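Cystathionine beta-lyase family protein, YNBB B.subtilis ortholog (Clostridium acetobutylicum, PDB 3HVY) probably acts as a pyridoxal 5'-phosphate-dependent carbon-sulfur lyase related to cystathionine beta-lyase and methionine gamma-lyase, with a putative link to aluminium resistance. Local coordinates at residues Glu40-Asn45 and Ala297-Ile302; His62-Ser67 and Gly285-Leu290; Glu303-Ala308 and Asp328-Ile333. All blocks are in the same frame, centred on the assembly; numbering follows the deposited sequence.

In the fold
All three contacts use helix 287-317. Interaction 2 sits at its N-terminal start, interaction 1 about two turns further on, and interaction 3 follows directly. Interactions 1 and 3 have centres about 11 Å apart and touch: Thr301 O packs on Ile333 CG2 at 3.9 Å, and a bound ethanediol meets Arg42 from one and Glu303 and Lys306 from the other. Interaction 2 is separate, its centre about 24 Å from that of interaction 1 and about 31 Å from that of interaction 3. Lys244 carries the pyridoxal phosphate cofactor. The shared helix packs against the segment carrying Lys244: Thr301 touches Asn245 and Leu290 touches Leu242. Interactions 1 and 2 also reach the second subunit.

Interaction 1: residues Glu40-Asn45 and Ala297-Ile302. With EDO (1,2-ethanediol), chain Y.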
loop_
_atom_site.group_PDB
_atom_site.type_symbol
_atom_site.label_atom_id
_atom_site.label_comp_id
_atom_site.label_asym_id
_atom_site.label_seq_id
_atom_site.Cartn_x
_atom_site.Cartn_y
_atom_site.Cartn_z
ATOM N N GLU D 40 -32.537 -1.877 16.334
ATOM C CA GLU D 40 -33.095 -0.504 16.386
ATOM C C GLU D 40 -32.008 0.535 16.577
ATOM O O GLU D 40 -31.981 1.562 15.902
ATOM C CB GLU D 40 -34.089 -0.396 17.523
ATOM C CG GLU D 40 -35.334 -1.264 17.279
ATOM C CD GLU D 40 -36.243 -1.315 18.500
ATOM O OE1 GLU D 40 -35.965 -0.586 19.475
ATOM O OE2 GLU D 40 -37.209 -2.099 18.482
ATOM N N ILE D 41 -31.101 0.233 17.504
ATOM C CA ILE D 41 -29.943 1.067 17.725
ATOM C C ILE D 41 -29.020 1.070 16.497
ATOM O O ILE D 41 -28.528 2.122 16.097
ATOM C CB ILE D 41 -29.180 0.597 18.988
ATOM C CG1 ILE D 41 -29.987 0.930 20.254
ATOM C CG2 ILE D 41 -27.811 1.268 19.078
ATOM C CD1 ILE D 41 -29.320 0.456 21.524
ATOM N N ARG D 42 -28.795 -0.092 15.879
ATOM C CA ARG D 42 -27.920 -0.183 14.734
ATOM C C ARG D 42 -28.419 0.671 13.590
ATOM O O ARG D 42 -27.642 1.297 12.883
ATOM C CB ARG D 42 -27.910 -1.636 14.256
ATOM C CG ARG D 42 -26.990 -1.896 13.170
ATOM C CD ARG D 42 -26.955 -3.390 12.787
ATOM N NE ARG D 42 -28.270 -3.769 12.293
ATOM C CZ ARG D 42 -28.688 -5.009 12.070
ATOM N NH1 ARG D 42 -27.914 -6.025 12.305
ATOM N NH2 ARG D 42 -29.910 -5.212 11.604
ATOM N N GLU D 43 -29.731 0.647 13.376
ATOM C CA GLU D 43 -30.349 1.385 12.296
ATOM C C GLU D 43 -30.126 2.912 12.472
ATOM O O GLU D 43 -29.801 3.655 11.526
ATOM C CB GLU D 43 -31.823 1.051 12.326
ATOM C CG GLU D 43 -32.646 1.766 11.302
ATOM C CD GLU D 43 -34.124 1.407 11.401
ATOM O OE1 GLU D 43 -34.784 1.769 12.424
ATOM O OE2 GLU D 43 -34.623 0.825 10.412
ATOM N N TYR D 44 -30.329 3.363 13.704
ATOM C CA TYR D 44 -30.083 4.735 14.054
ATOM C C TYR D 44 -28.611 5.119 13.764
ATOM O O TYR D 44 -28.317 6.112 13.110
ATOM C CB TYR D 44 -30.379 4.933 15.537
ATOM C CG TYR D 44 -30.119 6.362 15.929
ATOM C CD1 TYR D 44 -30.989 7.352 15.531
ATOM C CD2 TYR D 44 -28.995 6.721 16.668
ATOM C CE1 TYR D 44 -30.773 8.661 15.854
ATOM C CE2 TYR D 44 -28.767 8.042 17.001
ATOM C CZ TYR D 44 -29.671 9.008 16.582
ATOM O OH TYR D 44 -29.526 10.340 16.863
ATOM N N ASN D 45 -27.693 4.324 14.289
ATOM C CA ASN D 45 -26.283 4.591 14.120
ATOM C C ASN D 45 -25.828 4.485 12.674
ATOM O O ASN D 45 -25.002 5.261 12.244
ATOM C CB ASN D 45 -25.471 3.696 15.045
ATOM C CG ASN D 45 -25.557 4.134 16.478
ATOM O OD1 ASN D 45 -25.824 5.306 16.743
ATOM N ND2 ASN D 45 -25.255 3.228 17.429
ATOM N N ALA D 297 -18.885 0.224 10.616
ATOM C CA ALA D 297 -18.726 0.092 12.065
ATOM C C ALA D 297 -20.018 -0.091 12.905
ATOM O O ALA D 297 -20.022 -0.890 13.872
ATOM C CB ALA D 297 -17.858 1.188 12.623
ATOM N N PRO D 298 -21.070 0.694 12.614
ATOM C CA PRO D 298 -22.316 0.478 13.356
ATOM C C PRO D 298 -22.833 -0.941 13.228
ATOM O O PRO D 298 -23.406 -1.481 14.155
ATOM C CB PRO D 298 -23.307 1.446 12.659
ATOM C CG PRO D 298 -22.459 2.575 12.185
ATOM C CD PRO D 298 -21.205 1.828 11.663
ATOM N N HIS D 299 -22.683 -1.507 12.044
ATOM C CA HIS D 299 -23.107 -2.882 11.770
ATOM C C HIS D 299 -22.229 -3.921 12.451
ATOM O O HIS D 299 -22.712 -4.792 13.176
ATOM C CB HIS D 299 -23.193 -3.137 10.245
ATOM C CG HIS D 299 -23.719 -4.488 9.882
ATOM N ND1 HIS D 299 -25.048 -4.715 9.585
ATOM C CD2 HIS D 299 -23.090 -5.687 9.754
ATOM C CE1 HIS D 299 -25.212 -6.001 9.310
ATOM N NE2 HIS D 299 -24.045 -6.611 9.404
ATOM N N VAL D 300 -20.957 -3.867 12.174
ATOM C CA VAL D 300 -20.020 -4.807 12.744
ATOM C C VAL D 300 -20.013 -4.778 14.276
ATOM O O VAL D 300 -19.956 -5.839 14.922
ATOM C CB VAL D 300 -18.620 -4.620 12.137
ATOM C CG1 VAL D 300 -17.623 -5.525 12.837
ATOM C CG2 VAL D 300 -18.675 -4.993 10.603
ATOM N N THR D 301 -20.155 -3.585 14.852
ATOM C CA THR D 301 -20.221 -3.440 16.317
ATOM C C THR D 301 -21.368 -4.242 16.882
ATOM O O THR D 301 -21.168 -4.985 17.841
ATOM C CB THR D 301 -20.310 -1.953 16.745
ATOM O OG1 THR D 301 -19.119 -1.269 16.339
ATOM C CG2 THR D 301 -20.582 -1.750 18.235
ATOM N N ILE D 302 -22.527 -4.230 16.208
ATOM C CA ILE D 302 -23.690 -4.899 16.699
ATOM C C ILE D 302 -23.620 -6.391 16.454
ATOM O O ILE D 302 -24.194 -7.161 17.208
ATOM C CB ILE D 302 -24.977 -4.233 16.184
ATOM C CG1 ILE D 302 -25.102 -2.823 16.816
ATOM C CG2 ILE D 302 -26.310 -5.092 16.489
ATOM C CD1 ILE D 302 -25.342 -2.823 18.343
HETATM C C1 EDO Y . -27.090 -11.518 12.232
HETATM O O1 EDO Y . -25.721 -11.716 11.918
HETATM C C2 EDO Y . -27.202 -10.418 13.259
HETATM O O2 EDO Y . -27.377 -9.112 12.688
HETATM O O HOH W 1 -25.246 -6.069 12.959
HETATM O O HOH W 2 -24.575 0.418 15.964
#
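Arg42 and His299 lie side by side and point the same way, with guanidinium and imidazole planes only 13° apart. The approach is oblique: Arg42 CD lies 4.0 Å from His299 ND1. CG of Arg42 stands anti to its backbone N (chi1 -176°) and rests 3.7 Å from Pro298 O. Ile302 packs against the aliphatic part of Arg42, its CG1 4.0 Å from Arg42 CB. A water bridges the Arg42 guanidinium to the backbone of His299. It accepts from Arg42 NH1 at 2.7 Å in the guanidinium plane, donates to His299 O, and sits above the centre of the imidazole ring. NH1 also makes a weak bond to O2 of an ethanediol. The contact pairs helix 18-55 with helix 287-317, nearly antiparallel at 161° and with local axes 8.9 Å apart, beside an interface between subunits. The chain's seven-stranded mixed sheet and cofactor-bearing Lys244 are consistent with the fold type I PLP-dependent enzymes. Arg42 NE forms a salt bridge with Asp412 of the second subunit, and His299 NE2 bonds His299 NE2 of that subunit. At the other end Asn45 CB meets Pro298 CB at 3.9 Å, where the backbones come closest, and Pro298 CG lies against Asn45 O. A second water accepts from Asn45 ND2 and donates to Pro298 O at 2.9 Å. Asn45 ND2 also bonds Glu226 O.

Interaction 2: residues His62-Ser67 and Gly285-Leu290; sequences HFTNSS and GVMRSL
Thr64 O receives two waters that tie it to the backbone around Gly285, whose CA lies 3.8 Å from this oxygen. One water donates to Thr64 O at 2.9 Å, accepts from Arg288 N at 3.0 Å, and donates weakly to Gly285 O. The other donates weakly to Thr64 O and accepts from Ser66 N and from Gly285 N. No direct hydrogen bond crosses the contact, so its polar side is carried by these bridges. Asn65 OD1 also comes up to Gly285 CA. Phe63 and Arg288 make the main side-chain contact; they cross at about a right angle. Arg288 CG lies over the centre of the phenyl face, 4.2 Å from the centroid and 11° off the normal, a CH-pi contact. The bend at chi3 (-71°) turns Arg288 NE back to the ring atom Phe63 CD2, at 3.6 Å, while Phe63 CB sits over one face of the guanidinium, toward its rim. The contact joins the loop between helices 18-55 and 74-87 to the N-terminal start of helix 287-317. Phe63 is the centre of an inverse gamma turn in that loop. Arg288 NH2 bonds Asn65 O of the third subunit, so the site also belongs to the tetramer interface. Thr64 and Met287, a selenomethionine, run side by side and point the same way. Thr64 OG1 touches Met287 CG at 3.3 Å and is hydrogen-bonded to Asp73 OD1.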
loop_
_atom_site.group_PDB
_atom_site.type_symbol
_atom_site.label_atom_id
_atom_site.label_comp_id
_atom_site.label_asym_id
_atom_site.label_seq_id
_atom_site.Cartn_x
_atom_site.Cartn_y
_atom_site.Cartn_z
ATOM N N HIS D 62 -11.457 12.036 -1.683
ATOM C CA HIS D 62 -11.047 11.906 -0.279
ATOM C C HIS D 62 -10.233 10.654 -0.038
ATOM O O HIS D 62 -9.675 10.487 1.075
ATOM C CB HIS D 62 -12.282 11.925 0.629
ATOM C CG HIS D 62 -12.927 13.263 0.666
ATOM N ND1 HIS D 62 -13.977 13.610 -0.171
ATOM C CD2 HIS D 62 -12.610 14.378 1.355
ATOM C CE1 HIS D 62 -14.308 14.868 0.050
ATOM N NE2 HIS D 62 -13.481 15.363 0.954
ATOM N N PHE D 63 -10.160 9.767 -1.044
ATOM C CA PHE D 63 -9.365 8.520 -0.894
ATOM C C PHE D 63 -7.927 8.816 -1.385
ATOM O O PHE D 63 -7.451 8.359 -2.427
ATOM C CB PHE D 63 -10.002 7.297 -1.579
ATOM C CG PHE D 63 -11.479 7.081 -1.225
ATOM C CD1 PHE D 63 -11.954 7.396 0.043
ATOM C CD2 PHE D 63 -12.353 6.518 -2.137
ATOM C CE1 PHE D 63 -13.274 7.211 0.380
ATOM C CE2 PHE D 63 -13.705 6.327 -1.791
ATOM C CZ PHE D 63 -14.130 6.680 -0.509
ATOM N N THR D 64 -7.271 9.628 -0.559
ATOM C CA THR D 64 -5.969 10.169 -0.807
ATOM C C THR D 64 -4.859 9.111 -0.578
ATOM O O THR D 64 -5.062 8.024 0.022
ATOM C CB THR D 64 -5.704 11.429 0.087
ATOM O OG1 THR D 64 -5.780 11.058 1.472
ATOM C CG2 THR D 64 -6.697 12.526 -0.215
ATOM N N ASN D 65 -3.696 9.501 -1.112
ATOM C CA ASN D 65 -2.487 8.762 -1.108
ATOM C C ASN D 65 -1.343 9.771 -0.805
ATOM O O ASN D 65 -0.410 9.962 -1.612
ATOM C CB ASN D 65 -2.331 8.183 -2.497
ATOM C CG ASN D 65 -1.229 7.205 -2.565
ATOM O OD1 ASN D 65 -0.985 6.519 -1.573
ATOM N ND2 ASN D 65 -0.537 7.118 -3.731
ATOM N N SER D 66 -1.439 10.461 0.325
ATOM C CA SER D 66 -0.458 11.518 0.642
ATOM C C SER D 66 0.911 10.941 0.950
ATOM O O SER D 66 1.024 9.790 1.369
ATOM C CB SER D 66 -0.913 12.387 1.797
ATOM O OG SER D 66 -1.267 11.586 2.923
ATOM N N SER D 67 1.942 11.777 0.749
ATOM C CA SER D 67 3.332 11.460 1.039
ATOM C C SER D 67 3.971 12.582 1.807
ATOM O O SER D 67 3.407 13.694 1.969
ATOM C CB SER D 67 4.130 11.220 -0.251
ATOM O OG SER D 67 4.297 12.424 -0.987
ATOM N N GLY D 285 -1.789 5.911 2.363
ATOM C CA GLY D 285 -2.834 5.324 1.533
ATOM C C GLY D 285 -3.948 4.604 2.304
ATOM O O GLY D 285 -4.747 3.900 1.709
ATOM N N VAL D 286 -4.033 4.777 3.623
ATOM C CA VAL D 286 -5.076 4.096 4.394
ATOM C C VAL D 286 -6.476 4.733 4.363
ATOM O O VAL D 286 -7.418 4.166 4.919
ATOM C CB VAL D 286 -4.651 3.857 5.871
ATOM C CG1 VAL D 286 -3.297 3.210 5.897
ATOM C CG2 VAL D 286 -4.697 5.169 6.737
HETATM N N MSE D 287 -6.643 5.883 3.721
HETATM C CA MSE D 287 -7.889 6.633 3.923
HETATM C C MSE D 287 -9.136 5.857 3.459
HETATM O O MSE D 287 -10.132 5.805 4.190
HETATM C CB MSE D 287 -7.826 8.039 3.299
HETATM C CG MSE D 287 -6.752 8.974 3.879
HETATM SE SE MSE D 287 -6.759 9.111 5.848
HETATM C CE MSE D 287 -8.617 9.494 5.993
ATOM N N ARG D 288 -9.124 5.235 2.275
ATOM C CA ARG D 288 -10.325 4.497 1.850
ATOM C C ARG D 288 -10.744 3.479 2.941
ATOM O O ARG D 288 -11.882 3.385 3.308
ATOM C CB ARG D 288 -10.078 3.806 0.506
ATOM C CG ARG D 288 -11.255 3.063 -0.051
ATOM C CD ARG D 288 -10.946 2.320 -1.371
ATOM N NE ARG D 288 -10.777 3.273 -2.476
ATOM C CZ ARG D 288 -9.609 3.585 -3.039
ATOM N NH1 ARG D 288 -8.487 2.992 -2.662
ATOM N NH2 ARG D 288 -9.556 4.471 -4.008
ATOM N N SER D 289 -9.787 2.741 3.491
ATOM C CA SER D 289 -10.108 1.711 4.451
ATOM C C SER D 289 -10.677 2.306 5.734
ATOM O O SER D 289 -11.558 1.691 6.350
ATOM C CB SER D 289 -8.884 0.832 4.706
ATOM O OG SER D 289 -7.940 1.509 5.546
ATOM N N LEU D 290 -10.214 3.494 6.133
ATOM C CA LEU D 290 -10.722 4.120 7.363
ATOM C C LEU D 290 -12.148 4.616 7.167
ATOM O O LEU D 290 -12.979 4.452 8.055
ATOM C CB LEU D 290 -9.821 5.277 7.847
ATOM C CG LEU D 290 -8.390 4.912 8.272
ATOM C CD1 LEU D 290 -7.591 6.144 8.772
ATOM C CD2 LEU D 290 -8.487 3.750 9.324
HETATM O O HOH W 3 -6.975 5.915 0.338
HETATM O O HOH W 4 -2.968 8.581 2.270
#

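Interaction 3: residues Glu303-Ala308 and Asp328-Ile333; sequences EAVKGA and DKRTDI. With EDO (1,2-ethanediol), chain Y.
The Arg330 guanidinium meets Ala308 CB obliquely, with NH1 3.7 Å from that methyl. At its edge and in its plane lies Asp328 O, which accepts from NE at 2.9 Å. The N-H...O angle is 132°, although NE stands nearly on the line of the carbonyl bond. NH1 bonds Gln335 OE1 and NH2 bonds Lys325 O, so all three guanidinium nitrogens have a partner and the rotation of the group is fixed. A second flat group, the Glu303 carboxylate, holds an ethanediol, probably from the crystallisation liquor, by both its oxygens: OE1 accepts from O1 and OE2 from O2, each at 2.6 Å. Lys306 NZ also donates weakly to O2. Nearer the backbone, the aliphatic part of Arg330 and Val305 slide past each other in opposite directions, with Arg330 CG 4.0 Å from Val305 CG1. Ile333 supplies the other apolar contact. Its CG2, anti to the carbonyl carbon, reaches Ala304 CB at 3.8 Å and Val305 CG2 at 4.0 Å. Ile333 O lies near Ala308 CB. One water donates to both Ala304 O and Ile333 O, each at 2.7 Å, and bridges helix and loop backbones. The loop runs from strand 321-323 into strand 334-338 of the antiparallel sheet, and packs here on helix 287-317. Helix 18-55 borders the same site: Tyr38 touches Val305, and its hydroxyl accepts from Arg330 N.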
loop_
_atom_site.group_PDB
_atom_site.type_symbol
_atom_site.label_atom_id
_atom_site.label_comp_id
_atom_site.label_asym_id
_atom_site.label_seq_id
_atom_site.Cartn_x
_atom_site.Cartn_y
_atom_site.Cartn_z
ATOM N N GLU D 303 -22.878 -6.824 15.445
ATOM C CA GLU D 303 -22.584 -8.246 15.324
ATOM C C GLU D 303 -21.818 -8.727 16.579
ATOM O O GLU D 303 -22.098 -9.808 17.110
ATOM C CB GLU D 303 -21.749 -8.540 14.088
ATOM C CG GLU D 303 -22.450 -8.269 12.745
ATOM C CD GLU D 303 -23.714 -9.096 12.570
ATOM O OE1 GLU D 303 -23.613 -10.338 12.516
ATOM O OE2 GLU D 303 -24.823 -8.503 12.479
ATOM N N ALA D 304 -20.884 -7.915 17.055
ATOM C CA ALA D 304 -20.061 -8.291 18.226
ATOM C C ALA D 304 -20.921 -8.238 19.496
ATOM O O ALA D 304 -20.828 -9.113 20.336
ATOM C CB ALA D 304 -18.846 -7.396 18.316
ATOM N N VAL D 305 -21.800 -7.245 19.602
ATOM C CA VAL D 305 -22.743 -7.168 20.695
ATOM C C VAL D 305 -23.618 -8.418 20.735
ATOM O O VAL D 305 -23.760 -9.031 21.793
ATOM C CB VAL D 305 -23.594 -5.888 20.695
ATOM C CG1 VAL D 305 -24.606 -5.895 21.878
ATOM C CG2 VAL D 305 -22.722 -4.580 20.772
ATOM N N LYS D 306 -24.204 -8.810 19.604
ATOM C CA LYS D 306 -25.006 -10.017 19.535
ATOM C C LYS D 306 -24.226 -11.224 19.961
ATOM O O LYS D 306 -24.763 -12.053 20.633
ATOM C CB LYS D 306 -25.586 -10.186 18.147
ATOM C CG LYS D 306 -26.676 -9.151 17.844
ATOM C CD LYS D 306 -27.280 -9.386 16.415
ATOM C CE LYS D 306 -28.335 -8.315 16.084
ATOM N NZ LYS D 306 -29.118 -8.520 14.827
ATOM N N GLY D 307 -22.953 -11.321 19.580
ATOM C CA GLY D 307 -22.110 -12.418 20.013
ATOM C C GLY D 307 -21.922 -12.425 21.500
ATOM O O GLY D 307 -21.985 -13.461 22.123
ATOM N N ALA D 308 -21.748 -11.252 22.089
ATOM C CA ALA D 308 -21.561 -11.152 23.532
ATOM C C ALA D 308 -22.838 -11.634 24.320
ATOM O O ALA D 308 -22.770 -12.427 25.259
ATOM C CB ALA D 308 -21.220 -9.669 23.901
ATOM N N ASP D 328 -29.037 -7.597 30.233
ATOM C CA ASP D 328 -28.480 -6.302 30.617
ATOM C C ASP D 328 -28.095 -5.595 29.347
ATOM O O ASP D 328 -27.266 -6.098 28.587
ATOM C CB ASP D 328 -27.187 -6.450 31.432
ATOM C CG ASP D 328 -27.434 -6.959 32.830
ATOM O OD1 ASP D 328 -28.483 -6.619 33.414
ATOM O OD2 ASP D 328 -26.563 -7.660 33.363
ATOM N N LYS D 329 -28.696 -4.450 29.092
ATOM C CA LYS D 329 -28.414 -3.708 27.863
ATOM C C LYS D 329 -26.953 -3.185 27.896
ATOM O O LYS D 329 -26.466 -2.658 28.880
ATOM C CB LYS D 329 -29.435 -2.586 27.608
ATOM C CG LYS D 329 -30.935 -3.100 27.451
ATOM C CD LYS D 329 -31.127 -4.141 26.316
ATOM C CE LYS D 329 -32.607 -4.430 25.985
ATOM N NZ LYS D 329 -33.293 -5.330 26.937
ATOM N N ARG D 330 -26.258 -3.436 26.797
ATOM C CA ARG D 330 -24.837 -3.221 26.704
ATOM C C ARG D 330 -24.380 -1.802 26.387
ATOM O O ARG D 330 -25.105 -0.983 25.798
ATOM C CB ARG D 330 -24.278 -4.187 25.650
ATOM C CG ARG D 330 -24.677 -5.657 25.845
ATOM C CD ARG D 330 -24.389 -6.096 27.213
ATOM N NE ARG D 330 -24.858 -7.448 27.601
ATOM C CZ ARG D 330 -24.104 -8.540 27.504
ATOM N NH1 ARG D 330 -22.917 -8.482 26.954
ATOM N NH2 ARG D 330 -24.546 -9.704 27.942
ATOM N N THR D 331 -23.161 -1.537 26.833
ATOM C CA THR D 331 -22.494 -0.311 26.509
ATOM C C THR D 331 -21.187 -0.532 25.790
ATOM O O THR D 331 -20.646 0.421 25.168
ATOM C CB THR D 331 -22.276 0.541 27.776
ATOM O OG1 THR D 331 -22.042 1.882 27.376
ATOM C CG2 THR D 331 -21.100 0.052 28.615
ATOM N N ASP D 332 -20.630 -1.759 25.906
ATOM C CA ASP D 332 -19.462 -2.157 25.152
ATOM C C ASP D 332 -19.641 -3.590 24.613
ATOM O O ASP D 332 -20.698 -4.179 24.778
ATOM C CB ASP D 332 -18.185 -1.969 25.960
ATOM C CG ASP D 332 -18.102 -2.896 27.125
ATOM O OD1 ASP D 332 -18.734 -3.955 27.042
ATOM O OD2 ASP D 332 -17.401 -2.595 28.108
ATOM N N ILE D 333 -18.631 -4.098 23.928
ATOM C CA ILE D 333 -18.691 -5.424 23.283
ATOM C C ILE D 333 -18.125 -6.576 24.128
ATOM O O ILE D 333 -18.024 -7.707 23.660
ATOM C CB ILE D 333 -17.996 -5.451 21.887
ATOM C CG1 ILE D 333 -16.520 -5.091 21.974
ATOM C CG2 ILE D 333 -18.707 -4.518 20.860
ATOM C CD1 ILE D 333 -15.701 -5.470 20.728
HETATM C C1 EDO Y . -27.090 -11.518 12.232
HETATM O O1 EDO Y . -25.721 -11.716 11.918
HETATM C C2 EDO Y . -27.202 -10.418 13.259
HETATM O O2 EDO Y . -27.377 -9.112 12.688
HETATM O O HOH W 5 -18.418 -9.310 21.577
#